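Cellulase (Bacillus sp. BG-CS10, PDB 5E09) probably hydrolyses beta-1,4-glucosidic bonds in cellulose, using a family 5 glycoside hydrolase barrel joined to two carbohydrate-binding domains. Local coordinates at residues His176-Arg179 / Ser184-Glu187; Val87-Leu92 / Gln136-Lys141; Leu190-Leu195 / Gln209-Leu214. One frame throughout, in Å; residues are numbered along the deposited sequence.

Contact 1 (His176-Arg179 / Ser184-Glu187); sequences HIVR and SNTE
Val178, Arg179 and Asn185 form the tightly packed part of this contact, where the end of helix 161-181 meets the loop that leads into strand 190-193. Val178 and Asn185 are buried. The CB of Asn185 sits 3.3 Å from the carbonyl O of Val178. Its side chain crosses that of Val178 at about a right angle, with Val178 CG1 4.0 Å from Asn185 CB. Val178 CG1 also lies 3.6 Å from Asn185 O. The amide of Asn185 has its partners elsewhere: OD1 accepts from Arg188 NE, and ND2 donates to Ser132 O and Ser181 OG.

Arg179 starts out away from the loop, and a bend at chi2 (-77°) brings its guanidinium back over the turn. Arg179 NH1 meets Asn185 O at 2.9 Å, near the guanidinium plane, but the N-H angle of 125° makes this a weak bond. Thr186 O lies over one face of the guanidinium, 3.5 Å from Arg179 CZ. The open, solvent side belongs to Thr186 and Glu187, which are exposed and point away from the helix.

The stronger partner of Arg179 is Asp216, which forms a salt bridge with NE, while NH2 donates to Arg188 O. The guanidinium thus bridges several parts of the chain. Asp216 probably balances most of its charge, and the loop carbonyls add a weaker, mainly electrostatic attraction.

Contact 2 (Val87-Leu92 / Gln136-Lys141); sequences VIDWAL and QGHSHK
Asp89 and His138 have CA atoms 8.7 Å apart, and Leu92 and Lys141 have theirs 7.3 Å apart, where helix 78-93 nears its end and faces an irregular loop. This is the N-terminal end of a TIM barrel, where the loop links helix 117-134 to strand 142-145.

The polar link is a His-carboxylate hydrogen bond. His138 NE2 donates to Asp89 OD1 over 3.0 Å, at a bent N-H angle of 137°. The acceptor lies in the ring plane and uses its syn lone pair. Carboxylate and imidazole are nearly coplanar, with 11° between their planes. Phe135 stacks edge-to-face with the same ring, which should further limit its rotation.

Leu92 supplies the apolar part. Leu92 CD1 meets the imidazole edge 3.8 Å from His138 CD2, next to the carboxylate. Leu92 CD2 packs 4.0 Å from Lys141 CB as the two side chains run past each other in opposite directions. The lysine chain curls round, and Lys141 NZ donates to Leu96 O.

Within the loop, Ser139 makes an ST turn: its OG accepts from Lys141 N at 3.2 Å, with an almost straight N-H angle of 174°.

Contact 3 (Leu190-Leu195 / Gln209-Leu214); sequences LVLPTL and QTMKDL
Leu192 meets Met211 and Leu214 in a contact made wholly of apolar side chains. All three residues are buried. Met211 is present as selenomethionine. Its chain is extended beyond CG (chi2 -176°), which carries the CE methyl across to the strand. There Met211 CE lies against the base of the leucine, 3.6 Å from Leu192 CB. At the leucine branch, Met211 CE is 3.7 Å from Leu192 CD1. The two side chains lie alongside each other, running opposite ways, and CG of Met211 comes within 4.1 Å of Leu192 CD1.

The second apolar pair differs in its approach. Leu192 and Leu214 reach toward each other tip to tip, with their CD1 methyls 3.8 Å apart. Leu192 CD1 therefore touches both helix residues.

The two segments belong to a beta-alpha-beta unit of the TIM barrel, made of strand 190-193, helix 201-214 and strand 219-225. Leu192 points outward from the barrel sheet to the covering helix. Leu207 of the same helix and Asn171 of helix 161-181 also touch it.

No hydrogen bond crosses between the two segments. Leu192 pairs through its backbone with Ile220 of the neighbouring strand. In the helix, Leu214 N donates to Thr210 O at 3.0 Å.

Contacts 1 and 2 meet directly, their centres about 15 Å apart. Ser184 N lies 3.1 Å from Gln136 O, a probable hydrogen bond that joins the loops before strands 142-145 and 190-193. Arg188 ties them further, since it bonds to Asn185 as well as to the carbonyls of His138 and Ser139. Contacts 1 and 3 also have centres about 15 Å apart, and Val178 CG1 reaches Leu190 CD2 at 3.9 Å. Contacts 2 and 3 do not touch; their nearest atoms are about 8 Å apart. In family 5 enzymes the active site lies at the C-terminal ends of the barrel strands. Contacts 1 and 2 involve loops at the N-terminal ends; contact 3 lies on the barrel's outer side.

Contact 1 (His176-Arg179 / Ser184-Glu187)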
loop_
_atom_site.group_PDB
_atom_site.type_symbol
_atom_site.label_atom_id
_atom_site.label_comp_id
_atom_site.label_asym_id
_atom_site.label_seq_id
_atom_site.Cartn_x
_atom_site.Cartn_y
_atom_site.Cartn_z
ATOM N N HIS A 176 25.210 -19.349 -3.724
ATOM C CA HIS A 176 26.534 -19.937 -3.578
ATOM C C HIS A 176 27.546 -18.959 -2.997
ATOM O O HIS A 176 28.406 -19.367 -2.231
ATOM C CB HIS A 176 27.017 -20.498 -4.916
ATOM C CG HIS A 176 26.342 -21.781 -5.291
ATOM N ND1 HIS A 176 25.698 -21.963 -6.495
ATOM C CD2 HIS A 176 26.189 -22.938 -4.603
ATOM C CE1 HIS A 176 25.182 -23.180 -6.537
ATOM N NE2 HIS A 176 25.467 -23.791 -5.402
ATOM N N ILE A 177 27.441 -17.675 -3.328
ATOM C CA ILE A 177 28.313 -16.682 -2.700
ATOM C C ILE A 177 28.124 -16.670 -1.174
ATOM O O ILE A 177 29.092 -16.792 -0.401
ATOM C CB ILE A 177 28.056 -15.273 -3.258
ATOM C CG1 ILE A 177 28.572 -15.168 -4.697
ATOM C CG2 ILE A 177 28.720 -14.212 -2.374
ATOM C CD1 ILE A 177 27.970 -14.014 -5.476
ATOM N N VAL A 178 26.872 -16.549 -0.743
ATOM C CA VAL A 178 26.584 -16.507 0.685
ATOM C C VAL A 178 26.998 -17.802 1.407
ATOM O O VAL A 178 27.658 -17.753 2.445
ATOM C CB VAL A 178 25.089 -16.243 0.948
ATOM C CG1 VAL A 178 24.798 -16.312 2.437
ATOM C CG2 VAL A 178 24.678 -14.897 0.376
ATOM N N ARG A 179 26.616 -18.950 0.852
ATOM C CA ARG A 179 26.917 -20.240 1.468
ATOM C C ARG A 179 28.420 -20.559 1.471
ATOM O O ARG A 179 28.915 -21.231 2.375
ATOM C CB ARG A 179 26.143 -21.357 0.762
ATOM C CG ARG A 179 24.634 -21.298 0.975
ATOM C CD ARG A 179 24.252 -21.826 2.354
ATOM N NE ARG A 179 22.811 -21.780 2.600
ATOM C CZ ARG A 179 22.203 -20.829 3.307
ATOM N NH1 ARG A 179 22.913 -19.843 3.845
ATOM N NH2 ARG A 179 20.891 -20.867 3.486
ATOM N N SER A 184 28.410 -17.491 10.032
ATOM C CA SER A 184 26.965 -17.534 10.237
ATOM C C SER A 184 26.218 -17.496 8.903
ATOM O O SER A 184 25.007 -17.719 8.848
ATOM C CB SER A 184 26.515 -16.377 11.128
ATOM O OG SER A 184 27.204 -16.398 12.363
ATOM N N ASN A 185 26.948 -17.215 7.827
ATOM C CA ASN A 185 26.365 -17.201 6.490
ATOM C C ASN A 185 26.025 -18.600 5.979
ATOM O O ASN A 185 25.299 -18.752 4.991
ATOM C CB ASN A 185 27.312 -16.509 5.509
ATOM C CG ASN A 185 27.421 -15.019 5.760
ATOM O OD1 ASN A 185 26.499 -14.401 6.296
ATOM N ND2 ASN A 185 28.546 -14.428 5.366
ATOM N N THR A 186 26.542 -19.617 6.665
ATOM C CA THR A 186 26.362 -21.007 6.260
ATOM C C THR A 186 24.918 -21.478 6.434
ATOM O O THR A 186 24.401 -22.222 5.596
ATOM C CB THR A 186 27.313 -21.940 7.050
ATOM O OG1 THR A 186 28.669 -21.511 6.853
ATOM C CG2 THR A 186 27.167 -23.388 6.584
ATOM N N GLU A 187 24.259 -21.046 7.506
ATOM C CA GLU A 187 22.850 -21.376 7.672
ATOM C C GLU A 187 21.993 -20.132 7.806
ATOM O O GLU A 187 20.864 -20.216 8.277
ATOM C CB GLU A 187 22.630 -22.293 8.875
ATOM C CG GLU A 187 23.790 -23.228 9.165
ATOM C CD GLU A 187 23.472 -24.215 10.276
ATOM O OE1 GLU A 187 22.788 -23.813 11.243
ATOM O OE2 GLU A 187 23.893 -25.392 10.175
#

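Contact 2 (Val87-Leu92 / Gln136-Lys141)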
loop_
_atom_site.group_PDB
_atom_site.type_symbol
_atom_site.label_atom_id
_atom_site.label_comp_id
_atom_site.label_asym_id
_atom_site.label_seq_id
_atom_site.Cartn_x
_atom_site.Cartn_y
_atom_site.Cartn_z
ATOM N N VAL A 87 22.459 0.697 11.319
ATOM C CA VAL A 87 21.011 0.567 11.431
ATOM C C VAL A 87 20.640 -0.892 11.687
ATOM O O VAL A 87 19.815 -1.200 12.570
ATOM C CB VAL A 87 20.297 1.078 10.184
ATOM C CG1 VAL A 87 18.815 0.734 10.245
ATOM C CG2 VAL A 87 20.500 2.575 10.053
ATOM N N ILE A 88 21.281 -1.788 10.938
ATOM C CA ILE A 88 21.066 -3.221 11.131
ATOM C C ILE A 88 21.386 -3.660 12.570
ATOM O O ILE A 88 20.664 -4.473 13.164
ATOM C CB ILE A 88 21.907 -4.041 10.129
ATOM C CG1 ILE A 88 21.374 -3.825 8.711
ATOM C CG2 ILE A 88 21.891 -5.521 10.489
ATOM C CD1 ILE A 88 22.147 -4.553 7.637
ATOM N N ASP A 89 22.460 -3.111 13.131
ATOM C CA ASP A 89 22.856 -3.432 14.500
ATOM C C ASP A 89 21.805 -2.952 15.486
ATOM O O ASP A 89 21.433 -3.684 16.397
ATOM C CB ASP A 89 24.217 -2.818 14.839
ATOM C CG ASP A 89 25.359 -3.504 14.117
ATOM O OD1 ASP A 89 25.165 -4.646 13.644
ATOM O OD2 ASP A 89 26.453 -2.907 14.027
ATOM N N TRP A 90 21.337 -1.721 15.296
ATOM C CA TRP A 90 20.276 -1.157 16.126
ATOM C C TRP A 90 19.045 -2.051 16.138
ATOM O O TRP A 90 18.464 -2.322 17.194
ATOM C CB TRP A 90 19.885 0.232 15.626
ATOM C CG TRP A 90 20.886 1.297 15.922
ATOM C CD1 TRP A 90 21.903 1.245 16.829
ATOM C CD2 TRP A 90 20.959 2.589 15.311
ATOM N NE1 TRP A 90 22.604 2.427 16.821
ATOM C CE2 TRP A 90 22.045 3.268 15.895
ATOM C CE3 TRP A 90 20.207 3.238 14.329
ATOM C CZ2 TRP A 90 22.402 4.561 15.526
ATOM C CZ3 TRP A 90 20.564 4.522 13.961
ATOM C CH2 TRP A 90 21.653 5.171 14.560
ATOM N N ALA A 91 18.655 -2.505 14.950
ATOM C CA ALA A 91 17.468 -3.335 14.810
ATOM C C ALA A 91 17.665 -4.709 15.450
ATOM O O ALA A 91 16.743 -5.252 16.054
ATOM C CB ALA A 91 17.093 -3.471 13.342
ATOM N N LEU A 92 18.865 -5.268 15.325
ATOM C CA LEU A 92 19.162 -6.536 15.990
ATOM C C LEU A 92 19.127 -6.369 17.514
ATOM O O LEU A 92 18.645 -7.249 18.225
ATOM C CB LEU A 92 20.516 -7.087 15.530
ATOM C CG LEU A 92 20.543 -7.601 14.084
ATOM C CD1 LEU A 92 21.958 -7.927 13.629
ATOM C CD2 LEU A 92 19.628 -8.810 13.916
ATOM N N GLN A 136 29.322 -11.484 8.178
ATOM C CA GLN A 136 29.633 -12.894 8.391
ATOM C C GLN A 136 29.358 -13.347 9.824
ATOM O O GLN A 136 28.904 -14.472 10.049
ATOM C CB GLN A 136 31.095 -13.183 8.034
ATOM C CG GLN A 136 31.517 -14.616 8.341
ATOM C CD GLN A 136 32.844 -14.989 7.715
ATOM O OE1 GLN A 136 33.566 -14.133 7.200
ATOM N NE2 GLN A 136 33.177 -16.276 7.758
ATOM N N GLY A 137 29.625 -12.471 10.789
ATOM C CA GLY A 137 29.478 -12.820 12.190
ATOM C C GLY A 137 28.135 -12.477 12.808
ATOM O O GLY A 137 27.863 -12.871 13.941
ATOM N N HIS A 138 27.292 -11.755 12.073
ATOM C CA HIS A 138 26.006 -11.296 12.599
ATOM C C HIS A 138 25.003 -12.421 12.839
ATOM O O HIS A 138 25.065 -13.477 12.209
ATOM C CB HIS A 138 25.385 -10.265 11.656
ATOM C CG HIS A 138 25.997 -8.907 11.762
ATOM N ND1 HIS A 138 27.276 -8.629 11.329
ATOM C CD2 HIS A 138 25.506 -7.744 12.253
ATOM C CE1 HIS A 138 27.545 -7.353 11.544
ATOM N NE2 HIS A 138 26.487 -6.794 12.104
ATOM N N SER A 139 24.075 -12.164 13.753
ATOM C CA SER A 139 23.030 -13.111 14.136
ATOM C C SER A 139 22.244 -13.678 12.952
ATOM O O SER A 139 22.174 -13.063 11.882
ATOM C CB SER A 139 22.060 -12.431 15.105
ATOM O OG SER A 139 20.975 -13.285 15.422
ATOM N N HIS A 140 21.641 -14.845 13.163
ATOM C CA HIS A 140 20.829 -15.486 12.136
ATOM C C HIS A 140 19.507 -14.756 11.938
ATOM O O HIS A 140 18.785 -15.013 10.976
ATOM C CB HIS A 140 20.572 -16.956 12.483
ATOM C CG HIS A 140 21.688 -17.872 12.089
ATOM N ND1 HIS A 140 21.765 -19.183 12.514
ATOM C CD2 HIS A 140 22.776 -17.669 11.307
ATOM C CE1 HIS A 140 22.850 -19.744 12.013
ATOM N NE2 HIS A 140 23.483 -18.848 11.276
ATOM N N LYS A 141 19.198 -13.839 12.848
ATOM C CA LYS A 141 18.002 -13.016 12.728
ATOM C C LYS A 141 18.144 -12.025 11.568
ATOM O O LYS A 141 17.171 -11.397 11.147
ATOM C CB LYS A 141 17.722 -12.284 14.045
ATOM C CG LYS A 141 17.429 -13.220 15.225
ATOM C CD LYS A 141 16.193 -12.780 16.008
ATOM C CE LYS A 141 16.539 -11.860 17.178
ATOM N NZ LYS A 141 17.058 -10.505 16.787
#

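Contact 3 (Leu190-Leu195 / Gln209-Leu214)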
loop_
_atom_site.group_PDB
_atom_site.type_symbol
_atom_site.label_atom_id
_atom_site.label_comp_id
_atom_site.label_asym_id
_atom_site.label_seq_id
_atom_site.Cartn_x
_atom_site.Cartn_y
_atom_site.Cartn_z
ATOM N N LEU A 190 17.866 -17.346 3.626
ATOM C CA LEU A 190 17.985 -16.629 2.367
ATOM C C LEU A 190 16.606 -16.432 1.785
ATOM O O LEU A 190 15.775 -17.328 1.847
ATOM C CB LEU A 190 18.874 -17.393 1.391
ATOM C CG LEU A 190 20.331 -17.549 1.815
ATOM C CD1 LEU A 190 21.103 -18.338 0.762
ATOM C CD2 LEU A 190 20.964 -16.186 2.053
ATOM N N VAL A 191 16.360 -15.256 1.229
ATOM C CA VAL A 191 15.034 -14.922 0.742
ATOM C C VAL A 191 15.082 -14.737 -0.774
ATOM O O VAL A 191 15.850 -13.924 -1.282
ATOM C CB VAL A 191 14.494 -13.648 1.436
ATOM C CG1 VAL A 191 13.114 -13.297 0.917
ATOM C CG2 VAL A 191 14.461 -13.828 2.948
ATOM N N LEU A 192 14.277 -15.508 -1.496
ATOM C CA LEU A 192 14.305 -15.486 -2.954
ATOM C C LEU A 192 12.980 -15.024 -3.532
ATOM O O LEU A 192 11.912 -15.466 -3.093
ATOM C CB LEU A 192 14.648 -16.865 -3.507
ATOM C CG LEU A 192 15.937 -17.492 -2.987
ATOM C CD1 LEU A 192 16.061 -18.932 -3.482
ATOM C CD2 LEU A 192 17.129 -16.648 -3.418
ATOM N N PRO A 193 13.045 -14.131 -4.524
ATOM C CA PRO A 193 11.855 -13.577 -5.170
ATOM C C PRO A 193 11.389 -14.355 -6.400
ATOM O O PRO A 193 12.204 -14.949 -7.110
ATOM C CB PRO A 193 12.317 -12.180 -5.575
ATOM C CG PRO A 193 13.781 -12.371 -5.880
ATOM C CD PRO A 193 14.278 -13.451 -4.958
ATOM N N THR A 194 10.081 -14.348 -6.637
ATOM C CA THR A 194 9.553 -14.685 -7.944
ATOM C C THR A 194 9.936 -13.550 -8.885
ATOM O O THR A 194 10.342 -12.477 -8.433
ATOM C CB THR A 194 8.019 -14.857 -7.940
ATOM O OG1 THR A 194 7.408 -13.681 -7.395
ATOM C CG2 THR A 194 7.604 -16.067 -7.110
ATOM N N LEU A 195 9.814 -13.788 -10.186
ATOM C CA LEU A 195 10.013 -12.745 -11.183
ATOM C C LEU A 195 9.048 -11.590 -10.936
ATOM O O LEU A 195 7.836 -11.802 -10.842
ATOM C CB LEU A 195 9.820 -13.316 -12.592
ATOM C CG LEU A 195 10.256 -12.425 -13.756
ATOM C CD1 LEU A 195 11.750 -12.132 -13.683
ATOM C CD2 LEU A 195 9.901 -13.080 -15.077
ATOM N N GLN A 209 10.879 -24.440 -8.337
ATOM C CA GLN A 209 11.876 -25.279 -8.978
ATOM C C GLN A 209 13.288 -24.837 -8.597
ATOM O O GLN A 209 14.134 -25.671 -8.275
ATOM C CB GLN A 209 11.689 -25.258 -10.499
ATOM C CG GLN A 209 12.614 -26.197 -11.266
ATOM C CD GLN A 209 12.551 -27.634 -10.765
ATOM O OE1 GLN A 209 13.580 -28.294 -10.620
ATOM N NE2 GLN A 209 11.340 -28.125 -10.504
ATOM N N THR A 210 13.536 -23.529 -8.622
ATOM C CA THR A 210 14.832 -23.005 -8.187
ATOM C C THR A 210 15.172 -23.475 -6.773
ATOM O O THR A 210 16.300 -23.898 -6.490
ATOM C CB THR A 210 14.866 -21.465 -8.215
ATOM O OG1 THR A 210 14.612 -20.996 -9.545
ATOM C CG2 THR A 210 16.225 -20.945 -7.740
HETATM N N MSE A 211 14.180 -23.414 -5.891
HETATM C CA MSE A 211 14.388 -23.797 -4.502
HETATM C C MSE A 211 14.657 -25.283 -4.351
HETATM O O MSE A 211 15.538 -25.677 -3.586
HETATM C CB MSE A 211 13.190 -23.379 -3.657
HETATM C CG MSE A 211 13.188 -21.884 -3.452
HETATM SE SE MSE A 211 11.826 -21.150 -2.300
HETATM C CE MSE A 211 12.681 -19.434 -2.006
ATOM N N LYS A 212 13.914 -26.105 -5.085
ATOM C CA LYS A 212 14.168 -27.539 -5.073
ATOM C C LYS A 212 15.591 -27.822 -5.555
ATOM O O LYS A 212 16.281 -28.673 -4.990
ATOM C CB LYS A 212 13.137 -28.289 -5.920
ATOM C CG LYS A 212 11.844 -28.578 -5.161
ATOM C CD LYS A 212 10.935 -29.565 -5.887
ATOM C CE LYS A 212 10.086 -28.888 -6.950
ATOM N NZ LYS A 212 9.055 -29.816 -7.499
ATOM N N ASP A 213 16.034 -27.083 -6.572
ATOM C CA ASP A 213 17.401 -27.198 -7.075
ATOM C C ASP A 213 18.443 -26.889 -6.002
ATOM O O ASP A 213 19.416 -27.629 -5.836
ATOM C CB ASP A 213 17.618 -26.264 -8.269
ATOM C CG ASP A 213 18.996 -26.412 -8.896
ATOM O OD1 ASP A 213 19.789 -27.254 -8.420
ATOM O OD2 ASP A 213 19.282 -25.685 -9.874
ATOM N N LEU A 214 18.246 -25.788 -5.279
ATOM C CA LEU A 214 19.210 -25.387 -4.255
ATOM C C LEU A 214 19.278 -26.380 -3.090
ATOM O O LEU A 214 20.304 -26.468 -2.409
ATOM C CB LEU A 214 18.876 -23.988 -3.740
ATOM C CG LEU A 214 18.956 -22.923 -4.837
ATOM C CD1 LEU A 214 18.694 -21.534 -4.287
ATOM C CD2 LEU A 214 20.312 -22.986 -5.526
#